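Local coordinates for protein interleukin-2 receptor subunit beta (Mus musculus, PDB 6DG5) that probably serves as the beta subunit of the interleukin-2 receptor, also used by interleukin-15, and transduces the mitogenic signal of the bound cytokine, at residues 139-144 / 184-189; 11-16 / 129-134. All blocks are in the same frame, centred on the assembly; numbering follows the deposited sequence.

Contact 1. Residues 139-144 / 184-189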
loop_
_atom_site.group_PDB
_atom_site.type_symbol
_atom_site.label_atom_id
_atom_site.label_comp_id
_atom_site.label_asym_id
_atom_site.label_seq_id
_atom_site.Cartn_x
_atom_site.Cartn_y
_atom_site.Cartn_z
ATOM N N TYR B 139 0.357 -2.975 -3.600
ATOM C CA TYR B 139 0.563 -2.677 -5.012
ATOM C C TYR B 139 0.591 -3.930 -5.879
ATOM O O TYR B 139 1.164 -3.903 -6.974
ATOM C CB TYR B 139 1.857 -1.883 -5.198
ATOM C CG TYR B 139 1.819 -0.502 -4.587
ATOM C CD1 TYR B 139 1.311 0.576 -5.298
ATOM C CD2 TYR B 139 2.292 -0.275 -3.299
ATOM C CE1 TYR B 139 1.274 1.840 -4.746
ATOM C CE2 TYR B 139 2.259 0.989 -2.738
ATOM C CZ TYR B 139 1.749 2.042 -3.468
ATOM O OH TYR B 139 1.709 3.304 -2.923
ATOM N N LEU B 140 -0.025 -5.019 -5.424
ATOM C CA LEU B 140 0.021 -6.267 -6.173
ATOM C C LEU B 140 -0.757 -6.155 -7.476
ATOM O O LEU B 140 -1.792 -5.486 -7.550
ATOM C CB LEU B 140 -0.536 -7.414 -5.330
ATOM C CG LEU B 140 0.387 -7.946 -4.236
ATOM C CD1 LEU B 140 -0.334 -8.973 -3.379
ATOM C CD2 LEU B 140 1.646 -8.537 -4.846
ATOM N N GLU B 141 -0.247 -6.819 -8.508
ATOM C CA GLU B 141 -0.850 -6.822 -9.831
ATOM C C GLU B 141 -0.705 -8.220 -10.410
ATOM O O GLU B 141 0.305 -8.886 -10.177
ATOM C CB GLU B 141 -0.182 -5.791 -10.746
ATOM C CG GLU B 141 -1.046 -5.296 -11.886
ATOM C CD GLU B 141 -0.447 -4.087 -12.579
ATOM O OE1 GLU B 141 0.583 -4.246 -13.270
ATOM O OE2 GLU B 141 -0.995 -2.976 -12.418
ATOM N N PHE B 142 -1.710 -8.663 -11.160
ATOM C CA PHE B 142 -1.732 -10.027 -11.664
ATOM C C PHE B 142 -1.999 -10.046 -13.160
ATOM O O PHE B 142 -2.757 -9.221 -13.680
ATOM C CB PHE B 142 -2.784 -10.868 -10.940
ATOM C CG PHE B 142 -2.483 -11.085 -9.487
ATOM C CD1 PHE B 142 -1.654 -12.116 -9.088
ATOM C CD2 PHE B 142 -3.029 -10.255 -8.522
ATOM C CE1 PHE B 142 -1.375 -12.322 -7.754
ATOM C CE2 PHE B 142 -2.753 -10.454 -7.185
ATOM C CZ PHE B 142 -1.923 -11.489 -6.800
ATOM N N GLU B 143 -1.366 -10.999 -13.842
ATOM C CA GLU B 143 -1.569 -11.241 -15.264
ATOM C C GLU B 143 -1.704 -12.741 -15.469
ATOM O O GLU B 143 -0.827 -13.508 -15.055
ATOM C CB GLU B 143 -0.409 -10.690 -16.099
ATOM C CG GLU B 143 -0.784 -9.559 -17.043
ATOM C CD GLU B 143 0.331 -9.223 -18.018
ATOM O OE1 GLU B 143 1.268 -10.038 -18.153
ATOM O OE2 GLU B 143 0.269 -8.145 -18.648
ATOM N N ALA B 144 -2.798 -13.158 -16.100
ATOM C CA ALA B 144 -3.042 -14.558 -16.406
ATOM C C ALA B 144 -3.178 -14.742 -17.911
ATOM O O ALA B 144 -3.554 -13.813 -18.634
ATOM C CB ALA B 144 -4.303 -15.076 -15.696
ATOM N N ARG B 184 0.749 -14.750 -13.053
ATOM C CA ARG B 184 1.976 -14.160 -12.536
ATOM C C ARG B 184 1.647 -12.848 -11.833
ATOM O O ARG B 184 0.563 -12.284 -12.006
ATOM C CB ARG B 184 3.011 -13.942 -13.646
ATOM C CG ARG B 184 2.530 -13.095 -14.806
ATOM C CD ARG B 184 3.611 -12.990 -15.864
ATOM N NE ARG B 184 3.291 -12.006 -16.893
ATOM C CZ ARG B 184 4.133 -11.640 -17.855
ATOM N NH1 ARG B 184 5.344 -12.176 -17.915
ATOM N NH2 ARG B 184 3.766 -10.735 -18.753
ATOM N N VAL B 185 2.607 -12.362 -11.041
ATOM C CA VAL B 185 2.369 -11.275 -10.096
ATOM C C VAL B 185 3.493 -10.247 -10.181
ATOM O O VAL B 185 4.629 -10.567 -10.539
ATOM C CB VAL B 185 2.219 -11.829 -8.657
ATOM C CG1 VAL B 185 3.515 -12.475 -8.184
ATOM C CG2 VAL B 185 1.765 -10.747 -7.688
ATOM N N LYS B 186 3.163 -8.997 -9.846
ATOM C CA LYS B 186 4.110 -7.889 -9.879
ATOM C C LYS B 186 3.597 -6.779 -8.969
ATOM O O LYS B 186 2.407 -6.724 -8.643
ATOM C CB LYS B 186 4.310 -7.373 -11.310
ATOM C CG LYS B 186 5.534 -6.495 -11.521
ATOM C CD LYS B 186 5.742 -6.192 -13.001
ATOM C CE LYS B 186 5.174 -4.830 -13.390
ATOM N NZ LYS B 186 3.814 -4.582 -12.823
ATOM N N ALA B 187 4.512 -5.900 -8.556
ATOM C CA ALA B 187 4.186 -4.732 -7.739
ATOM C C ALA B 187 4.713 -3.486 -8.443
ATOM O O ALA B 187 5.930 -3.294 -8.549
ATOM C CB ALA B 187 4.775 -4.857 -6.332
ATOM N N GLN B 188 3.804 -2.633 -8.909
ATOM C CA GLN B 188 4.170 -1.499 -9.759
ATOM C C GLN B 188 4.215 -0.195 -8.957
ATOM O O GLN B 188 3.534 0.791 -9.244
ATOM C CB GLN B 188 3.219 -1.411 -10.961
ATOM C CG GLN B 188 1.764 -0.999 -10.687
ATOM C CD GLN B 188 1.017 -1.951 -9.778
ATOM O OE1 GLN B 188 1.303 -3.146 -9.741
ATOM N NE2 GLN B 188 0.054 -1.421 -9.031
ATOM N N ARG B 189 5.072 -0.186 -7.934
ATOM C CA ARG B 189 5.317 1.044 -7.187
ATOM C C ARG B 189 6.078 2.052 -8.040
ATOM O O ARG B 189 5.579 3.147 -8.326
ATOM C CB ARG B 189 6.090 0.738 -5.903
ATOM C CG ARG B 189 6.612 1.980 -5.195
ATOM C CD ARG B 189 5.511 2.715 -4.445
ATOM N NE ARG B 189 5.401 2.273 -3.057
ATOM C CZ ARG B 189 6.078 2.809 -2.047
ATOM N NH1 ARG B 189 5.912 2.350 -0.813
ATOM N NH2 ARG B 189 6.924 3.807 -2.266
#

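Contact 2. Residues 11-16 / 129-134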
loop_
_atom_site.group_PDB
_atom_site.type_symbol
_atom_site.label_atom_id
_atom_site.label_comp_id
_atom_site.label_asym_id
_atom_site.label_seq_id
_atom_site.Cartn_x
_atom_site.Cartn_y
_atom_site.Cartn_z
ATOM N N PHE B 11 18.078 -10.540 -8.597
ATOM C CA PHE B 11 16.670 -10.305 -8.319
ATOM C C PHE B 11 16.359 -10.618 -6.864
ATOM O O PHE B 11 16.879 -11.585 -6.299
ATOM C CB PHE B 11 15.771 -11.141 -9.237
ATOM C CG PHE B 11 15.785 -10.688 -10.666
ATOM C CD1 PHE B 11 15.226 -9.472 -11.022
ATOM C CD2 PHE B 11 16.354 -11.474 -11.653
ATOM C CE1 PHE B 11 15.235 -9.046 -12.337
ATOM C CE2 PHE B 11 16.365 -11.054 -12.972
ATOM C CZ PHE B 11 15.804 -9.839 -13.313
ATOM N N TYR B 12 15.502 -9.795 -6.272
ATOM C CA TYR B 12 15.126 -9.888 -4.868
ATOM C C TYR B 12 13.645 -10.232 -4.776
ATOM O O TYR B 12 12.810 -9.562 -5.394
ATOM C CB TYR B 12 15.437 -8.569 -4.152
ATOM C CG TYR B 12 14.977 -8.466 -2.716
ATOM C CD1 TYR B 12 15.196 -9.499 -1.814
ATOM C CD2 TYR B 12 14.351 -7.314 -2.252
ATOM C CE1 TYR B 12 14.784 -9.399 -0.497
ATOM C CE2 TYR B 12 13.941 -7.201 -0.937
ATOM C CZ TYR B 12 14.156 -8.249 -0.064
ATOM O OH TYR B 12 13.746 -8.143 1.245
ATOM N N ASN B 13 13.324 -11.281 -4.020
ATOM C CA ASN B 13 11.951 -11.757 -3.905
ATOM C C ASN B 13 11.114 -10.935 -2.929
ATOM O O ASN B 13 10.005 -11.359 -2.584
ATOM C CB ASN B 13 11.938 -13.232 -3.487
ATOM C CG ASN B 13 12.207 -13.428 -2.006
ATOM O OD1 ASN B 13 12.919 -12.642 -1.378
ATOM N ND2 ASN B 13 11.637 -14.486 -1.439
ATOM N N SER B 14 11.626 -9.784 -2.488
ATOM C CA SER B 14 11.003 -8.855 -1.547
ATOM C C SER B 14 10.937 -9.393 -0.124
ATOM O O SER B 14 10.321 -8.756 0.737
ATOM C CB SER B 14 9.595 -8.429 -1.985
ATOM O OG SER B 14 8.659 -9.463 -1.742
ATOM N N ARG B 15 11.556 -10.537 0.159
ATOM C CA ARG B 15 11.607 -11.034 1.530
ATOM C C ARG B 15 13.043 -11.293 1.967
ATOM O O ARG B 15 13.690 -10.407 2.536
ATOM C CB ARG B 15 10.766 -12.303 1.687
ATOM C CG ARG B 15 9.288 -12.045 1.940
ATOM C CD ARG B 15 9.089 -10.875 2.892
ATOM N NE ARG B 15 7.871 -11.004 3.688
ATOM C CZ ARG B 15 7.364 -10.030 4.438
ATOM N NH1 ARG B 15 7.963 -8.848 4.485
ATOM N NH2 ARG B 15 6.255 -10.236 5.134
ATOM N N ALA B 16 13.557 -12.500 1.707
ATOM C CA ALA B 16 14.892 -12.848 2.180
ATOM C C ALA B 16 15.712 -13.618 1.149
ATOM O O ALA B 16 16.650 -14.329 1.528
ATOM C CB ALA B 16 14.802 -13.666 3.469
ATOM N N VAL B 129 -0.587 -16.453 -2.907
ATOM C CA VAL B 129 0.727 -15.853 -3.103
ATOM C C VAL B 129 1.552 -16.008 -1.834
ATOM O O VAL B 129 1.015 -16.127 -0.728
ATOM C CB VAL B 129 0.628 -14.365 -3.502
ATOM C CG1 VAL B 129 0.025 -14.232 -4.889
ATOM C CG2 VAL B 129 -0.194 -13.602 -2.481
ATOM N N SER B 130 2.874 -16.007 -2.003
ATOM C CA SER B 130 3.804 -16.161 -0.896
ATOM C C SER B 130 4.977 -15.209 -1.074
ATOM O O SER B 130 5.265 -14.745 -2.180
ATOM C CB SER B 130 4.319 -17.603 -0.782
ATOM O OG SER B 130 3.293 -18.488 -0.370
ATOM N N GLN B 131 5.651 -14.924 0.043
ATOM C CA GLN B 131 6.879 -14.124 0.056
ATOM C C GLN B 131 6.662 -12.734 -0.536
ATOM O O GLN B 131 7.524 -12.193 -1.233
ATOM C CB GLN B 131 8.015 -14.850 -0.667
ATOM C CG GLN B 131 8.765 -15.834 0.208
ATOM C CD GLN B 131 9.097 -17.117 -0.518
ATOM O OE1 GLN B 131 10.203 -17.289 -1.030
ATOM N NE2 GLN B 131 8.135 -18.029 -0.567
ATOM N N VAL B 132 5.502 -12.148 -0.258
ATOM C CA VAL B 132 5.183 -10.793 -0.693
ATOM C C VAL B 132 5.337 -9.868 0.505
ATOM O O VAL B 132 4.691 -10.065 1.541
ATOM C CB VAL B 132 3.767 -10.705 -1.283
ATOM C CG1 VAL B 132 3.492 -9.289 -1.761
ATOM C CG2 VAL B 132 3.608 -11.695 -2.422
ATOM N N SER B 133 6.192 -8.861 0.364
ATOM C CA SER B 133 6.483 -7.966 1.472
ATOM C C SER B 133 5.297 -7.058 1.765
ATOM O O SER B 133 4.535 -6.683 0.872
ATOM C CB SER B 133 7.715 -7.119 1.163
ATOM O OG SER B 133 7.974 -6.198 2.208
ATOM N N HIS B 134 5.147 -6.709 3.045
ATOM C CA HIS B 134 4.177 -5.687 3.423
ATOM C C HIS B 134 4.516 -4.347 2.788
ATOM O O HIS B 134 3.628 -3.510 2.591
ATOM C CB HIS B 134 4.127 -5.555 4.943
ATOM C CG HIS B 134 5.427 -5.136 5.553
ATOM N ND1 HIS B 134 6.554 -5.929 5.519
ATOM C CD2 HIS B 134 5.783 -4.005 6.207
ATOM C CE1 HIS B 134 7.546 -5.308 6.130
ATOM N NE2 HIS B 134 7.104 -4.139 6.559
#

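Contact 1. Residues 139-144 / 184-189
R184 grips E143 side-on: NE and NH2 both donate to the same carboxylate oxygen, at 2.7 Å for NH2 to E143 OE1 and 3.1 Å for R184 NE to that OE1. The oxygen lies in the guanidinium plane, and the two flat groups are turned only 20° from each other. R184 CG sits between the backbone N and the carbonyl carbon (chi1 56°), and from CG the chain runs extended beside the E143 side chain. On the same face, E141 and K186 point the same way in a looser salt bridge, OE1 to NZ 3.3 Å. The opposite face is apolar: V185 CG2 meets F142 CE1 at 3.5 Å and L140 CD2 at 3.6 Å; the beta-branched valine places CG2 against both the phenylalanine ring and the leucine methyl. At the end of the pair, R189 CD lies over one face of the Y139 ring, 4.2 Å from its centroid, a CH-pi contact whose arginine is poorly ordered.

The backbones beneath are antiparallel strands of a fibronectin type-III domain, the membrane-proximal half of a class I cytokine receptor module. In the hydrogen-bonded pair E141–K186, K186 N donates to E141 O at 2.9 Å, and the return bond is weak; E143–R184 is the other such pair, with F142–V185 between them.

Further out, W195 of the WSXWS motif makes cation-pi contacts with R184 and K186, and R184 also touches W198, the interleaving of basic and tryptophan side chains known from this receptor family. S196 bonds to the backbone of V185. F142 meets the ring of W127, while Y139 OH bonds to an acidic side chain of another protein in the complex, and R189 NH1 forms a salt bridge there.

Contact 2. Residues 11-16 / 129-134
S14 OG accepts the backbone N of S133 at 3.3 Å, a polar link between turns of the two domains that a short hydroxyl side chain can make close to the main chain. Two further hydrogen bonds are weak: N13 ND2 to Q131 OE1 at 3.2 Å, with the amide planes 73° apart, and R15 NH1 to H134 ND1 at 3.4 Å, reached at the edge of the imidazole. N13 OD1 takes the backbone N of R15 at 2.9 Å, an Asx turn with the donor above the carbonyl plane, and also that of N17. These bonds hold the oxygen on the turn of its own segment while ND2 is directed to Q131 OE1, consistent with the turn helping to position the amide.

Charged and shared polar groups reinforce the joint. E69 binds both sides, its OE2 in a salt bridge with R15 NE and its OE1 accepting Q131 N; Q71 OE1 likewise receives R15 NH1 and S133 OG. H134 NE2 bonds to an acidic side chain of another protein in the complex. With ND1 accepting from R15, this would be consistent with a proton on NE2.

Packing is carried by the arginine. One face of its guanidinium rests against S133 CA and V132 O, while CG of R15 (anti to the carbonyl carbon, chi1 -84°) lies 4.0 Å from Q131 CB. Q131 itself touches an N-acetylglucosamine of a glycan.

Residues 11-16 leave strand 8-12, outermost in the sheet of the N-terminal domain, and residues 129-134 form part of the loop between strands 123-128 and 140-148 of the fibronectin type-III domain.

In the fold
Contact 2 joins the two extracellular domains, and contact 1 lies within the second of them; their centres are about 12 Å apart. Loop 129-134 connects them directly, for its V132 CG1 packs on L140 CD2 at 3.7 Å and its V129 CG1 on F142 CE1, also at 3.7 Å. The loop that meets the N-terminal domain thus also packs, through these two valines, on the apolar face of the strand pair, whose other face carries the ion pairs. Both contacts also reach other proteins of the assembly, through H134 in contact 2 and through Y139 and R189 in contact 1, as expected near the interdomain elbow where receptors of this family engage their cytokine.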